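Local atomic coordinates of starch synthase I (Hordeum vulgare, PDB entry 4HLN), a protein that belongs to the starch synthase family of glycosyltransferases and has the GT-B fold, two Rossmann-like domains facing each other. Residues Leu242-Cys247 with Ala281-Pro286; Ala273-Val278 with Leu316-Glu321; Glu427-Leu432 with Glu438-Ile443. One frame throughout, in Å; residues are numbered along the deposited sequence.

Contact 1: residues Leu242-Cys247 with Ala281-Pro286; sequences LCYAAC and AAKYRP
C247 and Y284 make the main touch in a buried helix-to-helix contact of the first Rossmann-like domain, with Y244 and K283 adding a second touch beside it. L242-C247 belongs to helix 235-252. A281-P286 runs through the end of helix 276-284, the helix of a beta-alpha-beta crossover between the parallel strands 264-269 and 294-299. No hydrogen bond joins the two segments, so van der Waals contact carries the interface. With CG beside the backbone N (chi1 -62°), Y284 sends its ring toward the other helix, and C247 meets it obliquely. The CB of C247 lies 3.5 Å from CE2 of Y284, and its SG stands 5.1 Å from the ring centroid, a sulfur-aromatic contact 58° off the ring normal. Cysteine suits this place: its short side chain leaves room for the tyrosine ring, and its sulfur is polarisable. The phenol OH of Y284 is bound by E248, next along the opposite helix, which ties down the far end of the ring. Lysine serves at the exposed border through its long aliphatic chain: CG of K283 lies 3.6 Å above one face of the Y284 ring, over its outer part rather than its centre. Beyond it, CD of K283 meets the edge of the Y244 ring, 4.1 Å from CE1.

Contact 2: residues Ala273-Val278 with Leu316-Glu321; sequences ASLVPV and LGLPPE
L318 reaches from a loop to L275, in the turn that leads into helix 276-284, and to V278 in the first turn of that helix, an apolar contact in the first Rossmann-like domain. The interactions between the two segments are entirely of the van der Waals kind. L318 holds CG beside its backbone N (chi1 -63°), and a single methyl, CD1, touches both partners. Its distance to CG1 of V278 is 4.1 Å, and the two side chains cross at about a right angle. Leucine suits the loop because its branch point lies one carbon farther out than that of valine, while V278, branched at CB, offers a methyl close to its own helix. L316 also faces the helix, and its side chain touches Q236 and T240 of helix 235-252 and L326; L326 touches L275 and V278 as well. No hydrogen bond crosses between the segments; the polar groups bond within the backbone or to neighbours. A273-V276 forms a type I turn, and S274 OG binds D270 O. G317 has a positive phi (65°), a conformation glycine adopts readily, and lets the loop bend between the two leucines. The same methyl, CD1 of L318, also lies 4.4 Å from CD1 of L275.

Contact 3: residues Glu427-Leu432 with Glu438-Ile443; sequences ELQREL and EDVPLI
Q429 reaches from helix 419-432 across to V440 and L442, which lead into and begin strand 442-446, in the second Rossmann-like domain. Its CB points toward that strand. From there CG turns beside the backbone N (chi1 -74°) and meets the first partner, CD2 of L442, at 4.2 Å. The chain then continues extended, carrying the amide past V440, and the two side chains run antiparallel alongside each other. At the tip NE2 comes to 3.7 Å from CG1 of V440, a plain packing touch. The same nitrogen has two hydrogen bonds outside the segments, to Q471 OE1 and to the backbone carbonyl of R437, which fix the amide's position. Glutamine fits here because its methylenes can pack on leucine while its amide nitrogen bonds to these polar partners. L442 has a further apolar neighbour: its CD2 also approaches CD2 of L428, 4.0 Å away, and the two leucines, both with CG anti to the backbone N, meet at a slant. On the outer surface of the helix, E427 OE2 takes the NE of R430 in a salt bridge of 3.0 Å. A short loop joins the helix to the strand: strand 442-446 lies between strands 471-476 and 517-520 of the parallel sheet, helix 419-432 packs on L442, and P441 rests against helix 576-592.

Overall arrangement
Contacts 1 and 2 are neighbours in one domain, their centres 7 Å apart, and both use helix 276-284: contact 1 near its end, contact 2 at its start. They meet directly where Y244 OH reaches L316 O at 2.7 Å, a probable hydrogen bond. Contact 3 belongs to the other Rossmann-like domain, with its centre about 57 Å from either of theirs, on the opposite side of the chain's centre. All three are largely buried, though K283 gives contact 1 an exposed border and L318 of contact 2 is partly exposed. Their chemistry differs with the elements they join: aromatic rings with sulfur between helices, aliphatic methyls between loop and helix, and leucines beside a hydrogen-bonded amide between helix and strand.

Contact 1: residues Leu242-Cys247 with Ala281-Pro286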
loop_
_atom_site.group_PDB
_atom_site.type_symbol
_atom_site.label_atom_id
_atom_site.label_comp_id
_atom_site.label_asym_id
_atom_site.label_seq_id
_atom_site.Cartn_x
_atom_site.Cartn_y
_atom_site.Cartn_z
ATOM N N LEU A 242 10.722 14.056 14.172
ATOM C CA LEU A 242 9.786 12.954 14.263
ATOM C C LEU A 242 10.528 11.696 14.667
ATOM O O LEU A 242 10.079 10.953 15.534
ATOM C CB LEU A 242 9.100 12.717 12.917
ATOM C CG LEU A 242 8.220 11.473 12.963
ATOM C CD1 LEU A 242 7.206 11.572 14.119
ATOM C CD2 LEU A 242 7.520 11.224 11.655
ATOM N N CYS A 243 11.675 11.471 14.034
ATOM C CA CYS A 243 12.394 10.221 14.196
ATOM C C CYS A 243 13.063 10.103 15.560
ATOM O O CYS A 243 12.954 9.071 16.208
ATOM C CB CYS A 243 13.397 10.036 13.058
ATOM S SG CYS A 243 12.629 9.527 11.481
ATOM N N TYR A 244 13.737 11.160 16.004
ATOM C CA TYR A 244 14.291 11.180 17.353
ATOM C C TYR A 244 13.204 10.941 18.419
ATOM O O TYR A 244 13.388 10.160 19.358
ATOM C CB TYR A 244 15.009 12.506 17.629
ATOM C CG TYR A 244 16.435 12.550 17.134
ATOM C CD1 TYR A 244 17.467 11.987 17.886
ATOM C CD2 TYR A 244 16.758 13.163 15.915
ATOM C CE1 TYR A 244 18.771 12.022 17.451
ATOM C CE2 TYR A 244 18.067 13.202 15.459
ATOM C CZ TYR A 244 19.069 12.626 16.231
ATOM O OH TYR A 244 20.371 12.643 15.809
ATOM N N ALA A 245 12.078 11.624 18.254
ATOM C CA ALA A 245 10.972 11.534 19.180
ATOM C C ALA A 245 10.482 10.100 19.265
ATOM O O ALA A 245 10.221 9.579 20.340
ATOM C CB ALA A 245 9.837 12.452 18.725
ATOM N N ALA A 246 10.356 9.454 18.120
ATOM C CA ALA A 246 9.773 8.130 18.099
ATOM C C ALA A 246 10.670 7.114 18.817
ATOM O O ALA A 246 10.190 6.098 19.336
ATOM C CB ALA A 246 9.471 7.699 16.658
ATOM N N CYS A 247 11.967 7.394 18.860
ATOM C CA CYS A 247 12.909 6.539 19.578
ATOM C C CYS A 247 12.779 6.703 21.092
ATOM O O CYS A 247 12.993 5.767 21.851
ATOM C CB CYS A 247 14.337 6.814 19.117
ATOM S SG CYS A 247 14.652 6.194 17.451
ATOM N N ALA A 281 20.522 1.992 15.419
ATOM C CA ALA A 281 21.834 1.425 15.160
ATOM C C ALA A 281 23.009 2.328 15.576
ATOM O O ALA A 281 24.072 1.844 15.972
ATOM C CB ALA A 281 21.939 1.048 13.701
ATOM N N ALA A 282 22.813 3.636 15.512
ATOM C CA ALA A 282 23.908 4.571 15.727
ATOM C C ALA A 282 23.945 5.102 17.160
ATOM O O ALA A 282 25.005 5.222 17.771
ATOM C CB ALA A 282 23.806 5.734 14.718
ATOM N N LYS A 283 22.771 5.427 17.684
ATOM C CA LYS A 283 22.673 6.119 18.950
ATOM C C LYS A 283 22.340 5.196 20.137
ATOM O O LYS A 283 22.775 5.460 21.250
ATOM C CB LYS A 283 21.679 7.283 18.806
ATOM C CG LYS A 283 20.968 7.720 20.083
ATOM C CD LYS A 283 20.232 9.052 19.863
ATOM C CE LYS A 283 19.496 9.535 21.105
ATOM N NZ LYS A 283 20.377 9.522 22.300
ATOM N N TYR A 284 21.609 4.104 19.905
ATOM C CA TYR A 284 21.142 3.272 21.022
ATOM C C TYR A 284 21.849 1.927 21.227
ATOM O O TYR A 284 22.361 1.651 22.311
ATOM C CB TYR A 284 19.633 3.058 20.947
ATOM C CG TYR A 284 18.837 4.343 21.050
ATOM C CD1 TYR A 284 18.472 4.857 22.286
ATOM C CD2 TYR A 284 18.446 5.045 19.909
ATOM C CE1 TYR A 284 17.744 6.036 22.400
ATOM C CE2 TYR A 284 17.714 6.221 20.009
ATOM C CZ TYR A 284 17.362 6.709 21.265
ATOM O OH TYR A 284 16.632 7.868 21.397
ATOM N N ARG A 285 21.870 1.085 20.203
ATOM C CA ARG A 285 22.423 -0.259 20.372
ATOM C C ARG A 285 23.896 -0.295 20.780
ATOM O O ARG A 285 24.313 -1.166 21.530
ATOM C CB ARG A 285 22.203 -1.106 19.119
ATOM C CG ARG A 285 20.763 -1.326 18.814
ATOM C CD ARG A 285 20.548 -2.646 18.139
ATOM N NE ARG A 285 19.220 -2.664 17.543
ATOM C CZ ARG A 285 18.977 -2.370 16.271
ATOM N NH1 ARG A 285 19.973 -2.062 15.443
ATOM N NH2 ARG A 285 17.737 -2.412 15.829
ATOM N N PRO A 286 24.700 0.640 20.274
ATOM C CA PRO A 286 26.108 0.568 20.678
ATOM C C PRO A 286 26.302 0.779 22.186
ATOM O O PRO A 286 27.372 0.480 22.713
ATOM C CB PRO A 286 26.768 1.698 19.867
ATOM C CG PRO A 286 25.832 1.917 18.702
ATOM C CD PRO A 286 24.460 1.671 19.247
#

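Contact 2: residues Ala273-Val278 with Leu316-Glu321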
loop_
_atom_site.group_PDB
_atom_site.type_symbol
_atom_site.label_atom_id
_atom_site.label_comp_id
_atom_site.label_asym_id
_atom_site.label_seq_id
_atom_site.Cartn_x
_atom_site.Cartn_y
_atom_site.Cartn_z
ATOM N N ALA A 273 9.910 8.528 8.267
ATOM C CA ALA A 273 10.313 7.815 9.476
ATOM C C ALA A 273 11.586 7.007 9.268
ATOM O O ALA A 273 11.891 6.118 10.049
ATOM C CB ALA A 273 9.184 6.881 9.928
ATOM N N SER A 274 12.326 7.303 8.209
ATOM C CA SER A 274 13.381 6.390 7.757
ATOM C C SER A 274 14.660 6.519 8.541
ATOM O O SER A 274 15.569 5.709 8.394
ATOM C CB SER A 274 13.671 6.575 6.269
ATOM O OG SER A 274 12.815 5.768 5.488
ATOM N N LEU A 275 14.744 7.547 9.366
ATOM C CA LEU A 275 15.960 7.767 10.124
ATOM C C LEU A 275 15.925 6.926 11.401
ATOM O O LEU A 275 16.951 6.713 12.040
ATOM C CB LEU A 275 16.110 9.249 10.452
ATOM C CG LEU A 275 17.521 9.707 10.804
ATOM C CD1 LEU A 275 18.381 9.774 9.545
ATOM C CD2 LEU A 275 17.482 11.056 11.465
ATOM N N VAL A 276 14.737 6.442 11.761
ATOM C CA VAL A 276 14.564 5.699 12.999
ATOM C C VAL A 276 15.518 4.491 13.118
ATOM O O VAL A 276 16.225 4.357 14.110
ATOM C CB VAL A 276 13.093 5.254 13.153
ATOM C CG1 VAL A 276 12.964 4.138 14.174
ATOM C CG2 VAL A 276 12.229 6.448 13.510
ATOM N N PRO A 277 15.532 3.609 12.104
ATOM C CA PRO A 277 16.418 2.443 12.143
ATOM C C PRO A 277 17.877 2.838 12.162
ATOM O O PRO A 277 18.726 2.068 12.634
ATOM C CB PRO A 277 16.106 1.702 10.845
ATOM C CG PRO A 277 15.332 2.650 10.014
ATOM C CD PRO A 277 14.671 3.617 10.910
ATOM N N VAL A 278 18.179 4.029 11.662
ATOM C CA VAL A 278 19.561 4.503 11.723
ATOM C C VAL A 278 19.886 4.898 13.161
ATOM O O VAL A 278 20.916 4.526 13.697
ATOM C CB VAL A 278 19.827 5.689 10.756
ATOM C CG1 VAL A 278 21.317 6.009 10.693
ATOM C CG2 VAL A 278 19.299 5.373 9.371
ATOM N N LEU A 316 22.009 16.462 11.099
ATOM C CA LEU A 316 21.220 15.334 11.602
ATOM C C LEU A 316 21.645 14.861 12.993
ATOM O O LEU A 316 20.980 14.031 13.587
ATOM C CB LEU A 316 21.244 14.154 10.621
ATOM C CG LEU A 316 20.919 14.495 9.157
ATOM C CD1 LEU A 316 21.048 13.273 8.260
ATOM C CD2 LEU A 316 19.533 15.130 9.004
ATOM N N GLY A 317 22.750 15.389 13.511
ATOM C CA GLY A 317 23.201 15.012 14.838
ATOM C C GLY A 317 23.641 13.564 15.038
ATOM O O GLY A 317 23.724 13.102 16.168
ATOM N N LEU A 318 23.902 12.844 13.952
ATOM C CA LEU A 318 24.514 11.519 14.017
ATOM C C LEU A 318 26.028 11.627 14.009
ATOM O O LEU A 318 26.580 12.648 13.613
ATOM C CB LEU A 318 24.114 10.699 12.802
ATOM C CG LEU A 318 22.643 10.369 12.623
ATOM C CD1 LEU A 318 22.426 9.924 11.194
ATOM C CD2 LEU A 318 22.214 9.293 13.605
ATOM N N PRO A 319 26.719 10.561 14.420
ATOM C CA PRO A 319 28.188 10.609 14.353
ATOM C C PRO A 319 28.718 10.539 12.916
ATOM O O PRO A 319 28.029 10.098 12.014
ATOM C CB PRO A 319 28.620 9.377 15.161
ATOM C CG PRO A 319 27.416 9.042 16.027
ATOM C CD PRO A 319 26.230 9.397 15.176
ATOM N N PRO A 320 29.955 10.977 12.704
ATOM C CA PRO A 320 30.551 11.032 11.366
ATOM C C PRO A 320 30.678 9.696 10.626
ATOM O O PRO A 320 30.595 9.706 9.401
ATOM C CB PRO A 320 31.937 11.615 11.646
ATOM C CG PRO A 320 31.730 12.446 12.890
ATOM C CD PRO A 320 30.833 11.590 13.716
ATOM N N GLU A 321 30.884 8.591 11.339
ATOM C CA GLU A 321 31.122 7.283 10.717
ATOM C C GLU A 321 29.884 6.800 10.014
ATOM O O GLU A 321 29.949 5.940 9.125
ATOM C CB GLU A 321 31.507 6.228 11.764
ATOM C CG GLU A 321 32.430 6.739 12.850
ATOM C CD GLU A 321 31.672 7.427 13.967
ATOM O OE1 GLU A 321 30.782 6.776 14.560
ATOM O OE2 GLU A 321 31.960 8.615 14.245
#

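Contact 3: residues Glu427-Leu432 with Glu438-Ile443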
loop_
_atom_site.group_PDB
_atom_site.type_symbol
_atom_site.label_atom_id
_atom_site.label_comp_id
_atom_site.label_asym_id
_atom_site.label_seq_id
_atom_site.Cartn_x
_atom_site.Cartn_y
_atom_site.Cartn_z
ATOM N N GLU A 427 -28.869 -8.105 -14.665
ATOM C CA GLU A 427 -29.419 -6.887 -14.103
ATOM C C GLU A 427 -28.491 -5.702 -14.313
ATOM O O GLU A 427 -28.925 -4.555 -14.369
ATOM C CB GLU A 427 -29.715 -7.079 -12.622
ATOM C CG GLU A 427 -31.000 -7.833 -12.376
ATOM C CD GLU A 427 -32.183 -7.199 -13.101
ATOM O OE1 GLU A 427 -32.686 -6.156 -12.618
ATOM O OE2 GLU A 427 -32.598 -7.735 -14.156
ATOM N N LEU A 428 -27.207 -5.991 -14.436
ATOM C CA LEU A 428 -26.237 -4.947 -14.669
ATOM C C LEU A 428 -26.271 -4.532 -16.131
ATOM O O LEU A 428 -26.264 -3.343 -16.436
ATOM C CB LEU A 428 -24.834 -5.415 -14.257
ATOM C CG LEU A 428 -23.677 -4.444 -14.518
ATOM C CD1 LEU A 428 -23.834 -3.158 -13.702
ATOM C CD2 LEU A 428 -22.342 -5.120 -14.233
ATOM N N GLN A 429 -26.306 -5.504 -17.038
ATOM C CA GLN A 429 -26.429 -5.181 -18.456
ATOM C C GLN A 429 -27.667 -4.323 -18.666
ATOM O O GLN A 429 -27.641 -3.340 -19.412
ATOM C CB GLN A 429 -26.499 -6.444 -19.306
ATOM C CG GLN A 429 -25.156 -7.137 -19.423
ATOM C CD GLN A 429 -25.269 -8.575 -19.877
ATOM O OE1 GLN A 429 -26.237 -9.270 -19.553
ATOM N NE2 GLN A 429 -24.269 -9.039 -20.624
ATOM N N ARG A 430 -28.743 -4.671 -17.972
ATOM C CA ARG A 430 -29.975 -3.912 -18.105
ATOM C C ARG A 430 -29.809 -2.469 -17.629
ATOM O O ARG A 430 -30.156 -1.526 -18.340
ATOM C CB ARG A 430 -31.133 -4.621 -17.400
ATOM C CG ARG A 430 -31.546 -5.930 -18.091
ATOM C CD ARG A 430 -32.894 -6.441 -17.588
ATOM N NE ARG A 430 -32.800 -7.825 -17.126
ATOM C CZ ARG A 430 -33.147 -8.886 -17.846
ATOM N NH1 ARG A 430 -33.619 -8.731 -19.066
ATOM N NH2 ARG A 430 -33.024 -10.103 -17.345
ATOM N N GLU A 431 -29.254 -2.294 -16.440
ATOM C CA GLU A 431 -28.998 -0.964 -15.907
ATOM C C GLU A 431 -28.122 -0.102 -16.840
ATOM O O GLU A 431 -28.267 1.119 -16.891
ATOM C CB GLU A 431 -28.325 -1.105 -14.554
ATOM C CG GLU A 431 -28.330 0.134 -13.693
ATOM C CD GLU A 431 -27.639 -0.107 -12.347
ATOM O OE1 GLU A 431 -27.327 -1.286 -12.031
ATOM O OE2 GLU A 431 -27.409 0.877 -11.604
ATOM N N LEU A 432 -27.217 -0.735 -17.575
ATOM C CA LEU A 432 -26.278 0.002 -18.416
ATOM C C LEU A 432 -26.766 0.122 -19.856
ATOM O O LEU A 432 -26.203 0.878 -20.650
ATOM C CB LEU A 432 -24.894 -0.653 -18.389
ATOM C CG LEU A 432 -24.251 -0.743 -17.008
ATOM C CD1 LEU A 432 -23.035 -1.637 -17.005
ATOM C CD2 LEU A 432 -23.891 0.630 -16.501
ATOM N N GLU A 438 -25.838 -13.632 -21.766
ATOM C CA GLU A 438 -25.147 -14.355 -20.708
ATOM C C GLU A 438 -23.730 -14.772 -21.148
ATOM O O GLU A 438 -22.808 -14.874 -20.344
ATOM C CB GLU A 438 -25.991 -15.575 -20.302
ATOM C CG GLU A 438 -25.313 -16.534 -19.325
ATOM C CD GLU A 438 -24.345 -17.498 -20.007
ATOM O OE1 GLU A 438 -24.621 -17.903 -21.163
ATOM O OE2 GLU A 438 -23.307 -17.842 -19.389
ATOM N N ASP A 439 -23.570 -14.980 -22.447
ATOM C CA ASP A 439 -22.417 -15.663 -23.012
ATOM C C ASP A 439 -21.251 -14.723 -23.313
ATOM O O ASP A 439 -20.095 -15.152 -23.395
ATOM C CB ASP A 439 -22.858 -16.375 -24.298
ATOM C CG ASP A 439 -23.847 -15.539 -25.131
ATOM O OD1 ASP A 439 -25.076 -15.577 -24.863
ATOM O OD2 ASP A 439 -23.390 -14.848 -26.062
ATOM N N VAL A 440 -21.566 -13.445 -23.491
ATOM C CA VAL A 440 -20.569 -12.431 -23.807
ATOM C C VAL A 440 -19.739 -12.097 -22.556
ATOM O O VAL A 440 -20.282 -12.009 -21.455
ATOM C CB VAL A 440 -21.258 -11.153 -24.345
ATOM C CG1 VAL A 440 -22.081 -10.499 -23.246
ATOM C CG2 VAL A 440 -20.248 -10.172 -24.884
ATOM N N PRO A 441 -18.413 -11.935 -22.718
ATOM C CA PRO A 441 -17.532 -11.525 -21.618
ATOM C C PRO A 441 -17.763 -10.068 -21.248
ATOM O O PRO A 441 -17.664 -9.189 -22.109
ATOM C CB PRO A 441 -16.130 -11.669 -22.219
ATOM C CG PRO A 441 -16.303 -12.542 -23.416
ATOM C CD PRO A 441 -17.651 -12.223 -23.943
ATOM N N LEU A 442 -18.069 -9.817 -19.981
ATOM C CA LEU A 442 -18.290 -8.462 -19.506
ATOM C C LEU A 442 -17.135 -8.029 -18.616
ATOM O O LEU A 442 -16.796 -8.703 -17.641
ATOM C CB LEU A 442 -19.618 -8.369 -18.764
ATOM C CG LEU A 442 -19.922 -7.044 -18.061
ATOM C CD1 LEU A 442 -19.673 -5.845 -18.958
ATOM C CD2 LEU A 442 -21.356 -7.044 -17.559
ATOM N N ILE A 443 -16.530 -6.902 -18.966
ATOM C CA ILE A 443 -15.305 -6.453 -18.333
ATOM C C ILE A 443 -15.473 -5.091 -17.699
ATOM O O ILE A 443 -16.067 -4.186 -18.296
ATOM C CB ILE A 443 -14.188 -6.356 -19.353
ATOM C CG1 ILE A 443 -13.878 -7.742 -19.901
ATOM C CG2 ILE A 443 -12.949 -5.762 -18.720
ATOM C CD1 ILE A 443 -13.117 -7.713 -21.187
#